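Local coordinates for chitinase (Thermococcus chitonophagus, PDB 5XSW), which probably acts as an endochitinase that hydrolyses chitin, seen here with bound glycan in a C-terminal portion of a longer protein, at residues Phe199-Asn204 against Val295-Leu300; Asn316-Leu321 against Glu354-Ala359; Ile332-Asn337 against Gly341-Leu346. All blocks are in the same frame, centred on the assembly; numbering follows the deposited sequence.

Interaction 1: residues Phe199-Asn204 against Val295-Leu300; sequences FKVNPN and VAAVSL
Phe199 lies obliquely across Val298, and the tight part of the contact is this single meeting. One methyl, Val298 CG2, reaches two neighbouring ring atoms, 3.6 Å from Phe199 CE2 and 3.7 Å from Phe199 CZ. With CG placed anti to its own carbonyl carbon (chi1 -60°), the Phe199 ring is carried down to helix 288-311. Packing is looser one residue back along that helix. Ala297 CB sits 4.3 Å from Phe199 CD2 and 4.2 Å from Val201 CG2, so the small alanine faces a phenylalanine and a valine without pressing hard on either. Leu300 also points this way, but it packs more closely on Phe151, Phe205 and Leu209.

Between the two apolar residues, Lys200 turns its side chain to the partly solvent-exposed side. There its NZ bonds to the carbonyl of Glu197, while its positive phi breaks helical geometry after helix 186-199. Asn202 caps the start of helix 203-214, its OD1 accepting from Asn204 N at 3.0 Å (N-H...O angle 150°), the donor lying well above the carbonyl plane. Asn202 ND2 is held by Gly150 O and Asp386. The arrangement is a short helix-to-helix turn, N-capped by asparagine, whose apolar side chains rest on a buried stretch of the long helix 288-311, near the centre of the chain.

Interaction 2: residues Asn316-Leu321 against Glu354-Ala359; sequences NEFLRL and EKAINA
Phe318 and Leu321, one turn apart near the C-terminal end of helix 313-321, meet Ala356 and Ile357 of the short helix 353-357. This is helix-on-helix packing between two short elements at the periphery of the helical domain, made wholly of apolar side chains and partly open to solvent at the Leu321 end.

Along 354-359, Glu354 comes first; its carbonyl accepts from the backbone N-H of Asn358 and so holds the last turn of the helix together. Ala356 supplies the first touch across the contact. Its CB stands 3.9 Å from Phe318 CE1, at the edge of the ring and near its plane, on the buried side where Leu362 lies against the same alanine. Ile357 follows and is the residue most covered by 316-321. Its CG1 is set between the backbone N and the carbonyl carbon (chi1 66°), and this sends CG2 to the phenylalanine, 3.7 Å from Phe318 CD1, approaching the ring obliquely. The two side chains run past each other in opposite directions. The same methyl also reaches the backbone-proximal part of Leu321, with Ile357 CG2 4.2 Å from Leu321 CB. Phe318 itself is boxed in further by Phe349, whose ring meets it at about 55°, and by Ala327 and Ile331 of helix 327-338.

At the main-chain level, a backbone hydrogen bond between Ile357 and Lys323 ties the segment after helix 313-321 to this second helix. Asn358 then folds back on its own helix: its ND2 makes a weak, bent bond of 2.8 Å to Glu354 O, with an N-H...O angle of 125°.

Interaction 3: residues Ile332-Asn337 against Gly341-Leu346; sequences IDFGYN and GAIEAL
Phe334 is the main apolar contributor from helix 327-338, and three residues of helix 340-346 gather around its outer end. Ala342 CB lies 3.7 Å from Phe334 CE2, and Leu346 CD1 comes within 3.8 Å of that same ring carbon, the leucine crossing the phenylalanine at a slant. Ile343 is more distant here, its CG1 4.2 Å from Phe334 CD2. The ring is put among them by a chi1 of 177°, which carries CG away from the backbone N and toward the partner helix.

A second kind of contact is side chain on bare backbone. Gly335 has no side chain, and the extended Ile343 fills the place alongside it: Ile343 CD1 is 3.5 Å from Gly335 CA, and Ile343 CG1 is 3.6 Å from the same atom. The segment axes approach to 8.6 Å, with N-to-C directions 130° apart, and the bare Gly335 is consistent with that closeness.

One polar approach involves Ala342 O, which lies in the plane of the Phe334 ring, 3.7 Å from CE2, facing a polarised C-H edge. Asp333 faces away from helix 340-346, and its OD2 bonds to His374 ND1. Separately, Asn337 OD1 accepts from Phe371 N. Asn337, His374 and Phe371 all line the glycan pocket.

The chemistry is therefore two-sided: an apolar, glycine-based face joins the consecutive helices, while from the same helix Asn337 touches the sugar and Asp333 holds the pocket residue His374.

Interactions 1 and 3 form one continuous core. Their centres are 16 Å apart, and Leu300, of the helix segment in interaction 1, touches interaction 3 with its CD2 3.6 Å from both Tyr336 CD1 and Ile332 CG2. Interaction 2 stands farther out: its nearest atoms are about 7 Å from interaction 3 and about 12 Å from interaction 1. In the chain, helices 327-338 and 340-346, the two of interaction 3, are strung between the halves of interaction 2. Interaction 3 is also the one that reaches the glycan pocket, through Asn337, with the Ala342 side chain about 7 Å from a bound N-acetylglucosamine.

Interaction 1: residues Phe199-Asn204 against Val295-Leu300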
# COMPACT_ATOMS: atom_id res chain seq x y z
N PHE A 199 -18.35 11.85 -2.37
CA PHE A 199 -17.42 11.55 -3.51
C PHE A 199 -18.19 11.26 -4.80
O PHE A 199 -17.58 10.96 -5.82
CB PHE A 199 -16.47 10.35 -3.15
CG PHE A 199 -15.61 10.65 -1.94
CD1 PHE A 199 -14.58 11.56 -2.04
CD2 PHE A 199 -15.86 10.02 -0.70
CE1 PHE A 199 -13.82 11.91 -0.89
CE2 PHE A 199 -15.09 10.33 0.41
CZ PHE A 199 -14.09 11.31 0.31
N LYS A 200 -19.52 11.39 -4.74
CA LYS A 200 -20.42 11.26 -5.91
C LYS A 200 -20.48 9.85 -6.42
O LYS A 200 -20.82 9.61 -7.59
CB LYS A 200 -20.00 12.21 -7.06
CG LYS A 200 -19.62 13.63 -6.54
CD LYS A 200 -20.76 14.22 -5.65
CE LYS A 200 -20.25 15.55 -5.06
NZ LYS A 200 -21.29 16.23 -4.16
N VAL A 201 -20.17 8.89 -5.54
CA VAL A 201 -20.26 7.48 -5.91
C VAL A 201 -21.66 6.91 -5.76
O VAL A 201 -22.29 7.08 -4.68
CB VAL A 201 -19.28 6.62 -5.01
CG1 VAL A 201 -19.33 5.12 -5.43
CG2 VAL A 201 -17.86 7.23 -5.19
N ASN A 202 -22.15 6.30 -6.83
CA ASN A 202 -23.44 5.61 -6.93
C ASN A 202 -23.52 4.49 -5.90
O ASN A 202 -22.74 3.56 -5.94
CB ASN A 202 -23.57 5.01 -8.34
CG ASN A 202 -24.88 4.26 -8.58
OD1 ASN A 202 -25.79 4.23 -7.74
ND2 ASN A 202 -24.99 3.69 -9.76
N PRO A 203 -24.46 4.59 -4.95
CA PRO A 203 -24.59 3.53 -3.94
C PRO A 203 -24.79 2.18 -4.58
O PRO A 203 -24.33 1.19 -4.00
CB PRO A 203 -25.88 3.94 -3.13
CG PRO A 203 -26.02 5.43 -3.37
CD PRO A 203 -25.45 5.67 -4.79
N ASN A 204 -25.46 2.09 -5.73
CA ASN A 204 -25.66 0.77 -6.33
C ASN A 204 -24.30 0.14 -6.79
O ASN A 204 -24.13 -1.08 -6.82
CB ASN A 204 -26.57 0.89 -7.56
CG ASN A 204 -28.03 1.19 -7.18
OD1 ASN A 204 -28.48 0.87 -6.07
ND2 ASN A 204 -28.75 1.83 -8.10
N VAL A 295 -14.10 4.06 2.92
CA VAL A 295 -12.75 3.64 2.48
C VAL A 295 -12.78 3.11 1.03
O VAL A 295 -11.96 3.47 0.24
CB VAL A 295 -12.16 2.56 3.44
CG1 VAL A 295 -10.79 2.02 2.92
CG2 VAL A 295 -12.00 3.18 4.83
N ALA A 296 -13.71 2.22 0.73
CA ALA A 296 -13.83 1.71 -0.62
C ALA A 296 -14.05 2.84 -1.64
O ALA A 296 -13.40 2.85 -2.70
CB ALA A 296 -14.99 0.67 -0.73
N ALA A 297 -14.92 3.79 -1.30
CA ALA A 297 -15.17 4.97 -2.18
C ALA A 297 -13.89 5.79 -2.39
O ALA A 297 -13.60 6.20 -3.47
CB ALA A 297 -16.27 5.84 -1.56
N VAL A 298 -13.10 6.03 -1.34
CA VAL A 298 -11.85 6.75 -1.50
C VAL A 298 -10.86 5.96 -2.34
O VAL A 298 -10.15 6.55 -3.15
CB VAL A 298 -11.23 7.11 -0.11
CG1 VAL A 298 -9.81 7.73 -0.23
CG2 VAL A 298 -12.22 8.12 0.63
N SER A 299 -10.83 4.64 -2.17
CA SER A 299 -9.94 3.83 -3.00
C SER A 299 -10.28 3.93 -4.50
O SER A 299 -9.39 4.01 -5.36
CB SER A 299 -10.03 2.34 -2.56
OG SER A 299 -8.98 1.60 -3.19
N LEU A 300 -11.56 3.85 -4.81
CA LEU A 300 -12.05 4.02 -6.17
C LEU A 300 -11.77 5.43 -6.68
O LEU A 300 -11.36 5.62 -7.81
CB LEU A 300 -13.54 3.72 -6.23
CG LEU A 300 -13.89 2.26 -5.96
CD1 LEU A 300 -15.32 2.12 -5.49
CD2 LEU A 300 -13.64 1.44 -7.21

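Interaction 2: residues Asn316-Leu321 against Glu354-Ala359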
# COMPACT_ATOMS: atom_id res chain seq x y z
N ASN A 316 -11.81 13.48 -19.95
CA ASN A 316 -13.19 13.88 -20.35
C ASN A 316 -13.46 13.67 -21.88
O ASN A 316 -14.56 13.34 -22.29
CB ASN A 316 -13.44 15.35 -19.97
CG ASN A 316 -13.50 15.53 -18.45
OD1 ASN A 316 -13.80 14.57 -17.75
ND2 ASN A 316 -13.19 16.71 -17.95
N GLU A 317 -12.41 13.78 -22.67
CA GLU A 317 -12.53 13.52 -24.10
C GLU A 317 -12.87 12.05 -24.32
O GLU A 317 -13.77 11.71 -25.07
CB GLU A 317 -11.24 13.93 -24.82
CG GLU A 317 -11.27 13.69 -26.30
CD GLU A 317 -9.90 13.89 -26.97
OE1 GLU A 317 -8.92 14.16 -26.24
OE2 GLU A 317 -9.81 13.78 -28.22
N PHE A 318 -12.21 11.16 -23.57
CA PHE A 318 -12.57 9.74 -23.61
C PHE A 318 -14.02 9.48 -23.18
O PHE A 318 -14.70 8.66 -23.79
CB PHE A 318 -11.59 8.91 -22.73
CG PHE A 318 -11.90 7.45 -22.70
CD1 PHE A 318 -11.50 6.63 -23.73
CD2 PHE A 318 -12.64 6.93 -21.67
CE1 PHE A 318 -11.81 5.31 -23.72
CE2 PHE A 318 -12.96 5.57 -21.63
CZ PHE A 318 -12.54 4.77 -22.65
N LEU A 319 -14.47 10.14 -22.11
CA LEU A 319 -15.86 9.94 -21.64
C LEU A 319 -16.87 10.38 -22.75
O LEU A 319 -17.91 9.77 -22.98
CB LEU A 319 -16.13 10.76 -20.37
CG LEU A 319 -15.40 10.48 -19.01
CD1 LEU A 319 -15.74 11.53 -17.94
CD2 LEU A 319 -15.74 9.09 -18.51
N ARG A 320 -16.54 11.47 -23.42
CA ARG A 320 -17.40 12.01 -24.51
C ARG A 320 -17.43 11.03 -25.70
O ARG A 320 -18.48 10.72 -26.22
CB ARG A 320 -16.85 13.41 -24.87
CG ARG A 320 -17.46 14.24 -25.98
CD ARG A 320 -17.01 15.73 -25.83
NE ARG A 320 -15.58 15.98 -26.08
CZ ARG A 320 -14.68 16.41 -25.17
NH1 ARG A 320 -13.41 16.59 -25.55
NH2 ARG A 320 -15.00 16.65 -23.89
N LEU A 321 -16.29 10.44 -26.06
CA LEU A 321 -16.20 9.69 -27.32
C LEU A 321 -16.39 8.20 -27.28
O LEU A 321 -16.73 7.62 -28.32
CB LEU A 321 -14.83 9.92 -27.98
CG LEU A 321 -14.42 11.37 -28.32
CD1 LEU A 321 -12.98 11.46 -28.76
CD2 LEU A 321 -15.31 11.89 -29.42
N GLU A 354 -7.67 4.51 -30.08
CA GLU A 354 -8.72 4.34 -31.08
C GLU A 354 -9.47 3.08 -30.88
O GLU A 354 -10.70 3.05 -31.00
CB GLU A 354 -8.15 4.37 -32.53
CG GLU A 354 -7.67 5.75 -32.93
CD GLU A 354 -8.83 6.78 -33.01
OE1 GLU A 354 -9.99 6.38 -33.25
OE2 GLU A 354 -8.58 7.99 -32.81
N LYS A 355 -8.73 2.00 -30.61
CA LYS A 355 -9.38 0.75 -30.28
C LYS A 355 -10.30 0.90 -29.06
O LYS A 355 -11.34 0.27 -29.01
CB LYS A 355 -8.31 -0.33 -29.98
CG LYS A 355 -8.83 -1.74 -29.69
CD LYS A 355 -7.62 -2.73 -29.46
CE LYS A 355 -8.04 -4.24 -29.44
NZ LYS A 355 -7.62 -5.02 -30.69
N ALA A 356 -9.86 1.67 -28.06
CA ALA A 356 -10.66 1.83 -26.82
C ALA A 356 -11.95 2.61 -27.10
O ALA A 356 -13.06 2.17 -26.73
CB ALA A 356 -9.88 2.55 -25.78
N ILE A 357 -11.82 3.77 -27.75
CA ILE A 357 -13.06 4.55 -27.94
C ILE A 357 -14.02 3.89 -28.95
O ILE A 357 -15.23 4.17 -28.91
CB ILE A 357 -12.83 5.98 -28.38
CG1 ILE A 357 -12.22 6.05 -29.75
CG2 ILE A 357 -12.02 6.80 -27.34
CD1 ILE A 357 -12.12 7.50 -30.23
N ASN A 358 -13.53 2.97 -29.77
CA ASN A 358 -14.41 2.31 -30.74
C ASN A 358 -14.98 1.00 -30.29
O ASN A 358 -15.78 0.38 -31.00
CB ASN A 358 -13.68 2.08 -32.08
CG ASN A 358 -13.53 3.39 -32.88
OD1 ASN A 358 -14.51 4.05 -33.16
ND2 ASN A 358 -12.30 3.77 -33.18
N ALA A 359 -14.60 0.56 -29.10
CA ALA A 359 -15.09 -0.72 -28.64
C ALA A 359 -16.54 -0.62 -28.17
O ALA A 359 -16.86 0.27 -27.37
CB ALA A 359 -14.16 -1.28 -27.49

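Interaction 3: residues Ile332-Asn337 against Gly341-Leu346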
# COMPACT_ATOMS: atom_id res chain seq x y z
N ILE A 332 -12.51 1.60 -14.03
CA ILE A 332 -12.37 1.81 -12.59
C ILE A 332 -12.56 0.46 -11.82
O ILE A 332 -11.79 0.18 -10.91
CB ILE A 332 -13.38 2.87 -12.05
CG1 ILE A 332 -13.08 4.29 -12.56
CG2 ILE A 332 -13.39 2.92 -10.50
CD1 ILE A 332 -11.62 4.76 -12.40
N ASP A 333 -13.57 -0.33 -12.17
CA ASP A 333 -13.74 -1.62 -11.51
C ASP A 333 -12.55 -2.57 -11.80
O ASP A 333 -12.08 -3.29 -10.94
CB ASP A 333 -15.00 -2.33 -11.96
CG ASP A 333 -15.22 -3.59 -11.20
OD1 ASP A 333 -15.53 -3.48 -10.00
OD2 ASP A 333 -15.00 -4.72 -11.73
N PHE A 334 -12.10 -2.60 -13.04
CA PHE A 334 -10.92 -3.43 -13.35
C PHE A 334 -9.69 -3.03 -12.49
O PHE A 334 -8.99 -3.89 -11.96
CB PHE A 334 -10.60 -3.34 -14.87
CG PHE A 334 -9.35 -4.10 -15.28
CD1 PHE A 334 -9.37 -5.50 -15.35
CD2 PHE A 334 -8.20 -3.43 -15.56
CE1 PHE A 334 -8.22 -6.21 -15.74
CE2 PHE A 334 -7.06 -4.09 -15.98
CZ PHE A 334 -7.06 -5.49 -16.06
N GLY A 335 -9.45 -1.74 -12.36
CA GLY A 335 -8.34 -1.19 -11.59
C GLY A 335 -8.51 -1.53 -10.10
O GLY A 335 -7.54 -1.63 -9.32
N TYR A 336 -9.75 -1.65 -9.67
CA TYR A 336 -10.01 -1.96 -8.24
C TYR A 336 -9.58 -3.36 -7.96
O TYR A 336 -8.92 -3.64 -6.94
CB TYR A 336 -11.49 -1.82 -7.90
CG TYR A 336 -11.75 -2.06 -6.40
CD1 TYR A 336 -11.65 -1.02 -5.49
CD2 TYR A 336 -12.12 -3.31 -5.94
CE1 TYR A 336 -11.91 -1.20 -4.12
CE2 TYR A 336 -12.37 -3.54 -4.58
CZ TYR A 336 -12.25 -2.49 -3.69
OH TYR A 336 -12.51 -2.71 -2.35
N ASN A 337 -9.93 -4.25 -8.88
CA ASN A 337 -9.58 -5.68 -8.70
C ASN A 337 -8.11 -6.02 -9.10
O ASN A 337 -7.44 -6.76 -8.40
CB ASN A 337 -10.53 -6.53 -9.52
CG ASN A 337 -10.22 -8.04 -9.43
OD1 ASN A 337 -10.01 -8.67 -10.45
ND2 ASN A 337 -10.19 -8.60 -8.20
N GLY A 341 -1.68 -0.41 -11.88
CA GLY A 341 -0.61 -0.87 -12.80
C GLY A 341 -1.25 -1.61 -13.97
O GLY A 341 -0.90 -1.42 -15.15
N ALA A 342 -2.25 -2.43 -13.66
CA ALA A 342 -2.94 -3.22 -14.70
C ALA A 342 -3.74 -2.31 -15.64
O ALA A 342 -3.78 -2.56 -16.84
CB ALA A 342 -3.86 -4.26 -14.09
N ILE A 343 -4.36 -1.26 -15.10
CA ILE A 343 -5.00 -0.24 -16.01
C ILE A 343 -3.96 0.37 -16.96
O ILE A 343 -4.14 0.45 -18.18
CB ILE A 343 -5.66 0.93 -15.23
CG1 ILE A 343 -6.92 0.45 -14.47
CG2 ILE A 343 -6.06 2.10 -16.24
CD1 ILE A 343 -7.49 1.65 -13.53
N GLU A 344 -2.86 0.80 -16.37
CA GLU A 344 -1.76 1.49 -17.08
C GLU A 344 -1.24 0.66 -18.24
O GLU A 344 -0.95 1.20 -19.34
CB GLU A 344 -0.61 1.81 -16.09
CG GLU A 344 0.52 2.54 -16.75
CD GLU A 344 1.60 2.95 -15.77
OE1 GLU A 344 1.72 2.34 -14.66
OE2 GLU A 344 2.32 3.91 -16.07
N ALA A 345 -1.17 -0.66 -18.03
CA ALA A 345 -0.63 -1.58 -19.03
C ALA A 345 -1.53 -1.68 -20.28
O ALA A 345 -1.04 -2.05 -21.37
CB ALA A 345 -0.45 -2.95 -18.47
N LEU A 346 -2.82 -1.38 -20.12
CA LEU A 346 -3.77 -1.44 -21.25
C LEU A 346 -3.49 -0.34 -22.28
O LEU A 346 -3.90 -0.48 -23.45
CB LEU A 346 -5.24 -1.32 -20.75
CG LEU A 346 -5.65 -2.38 -19.72
CD1 LEU A 346 -7.08 -2.05 -19.18
CD2 LEU A 346 -5.59 -3.73 -20.37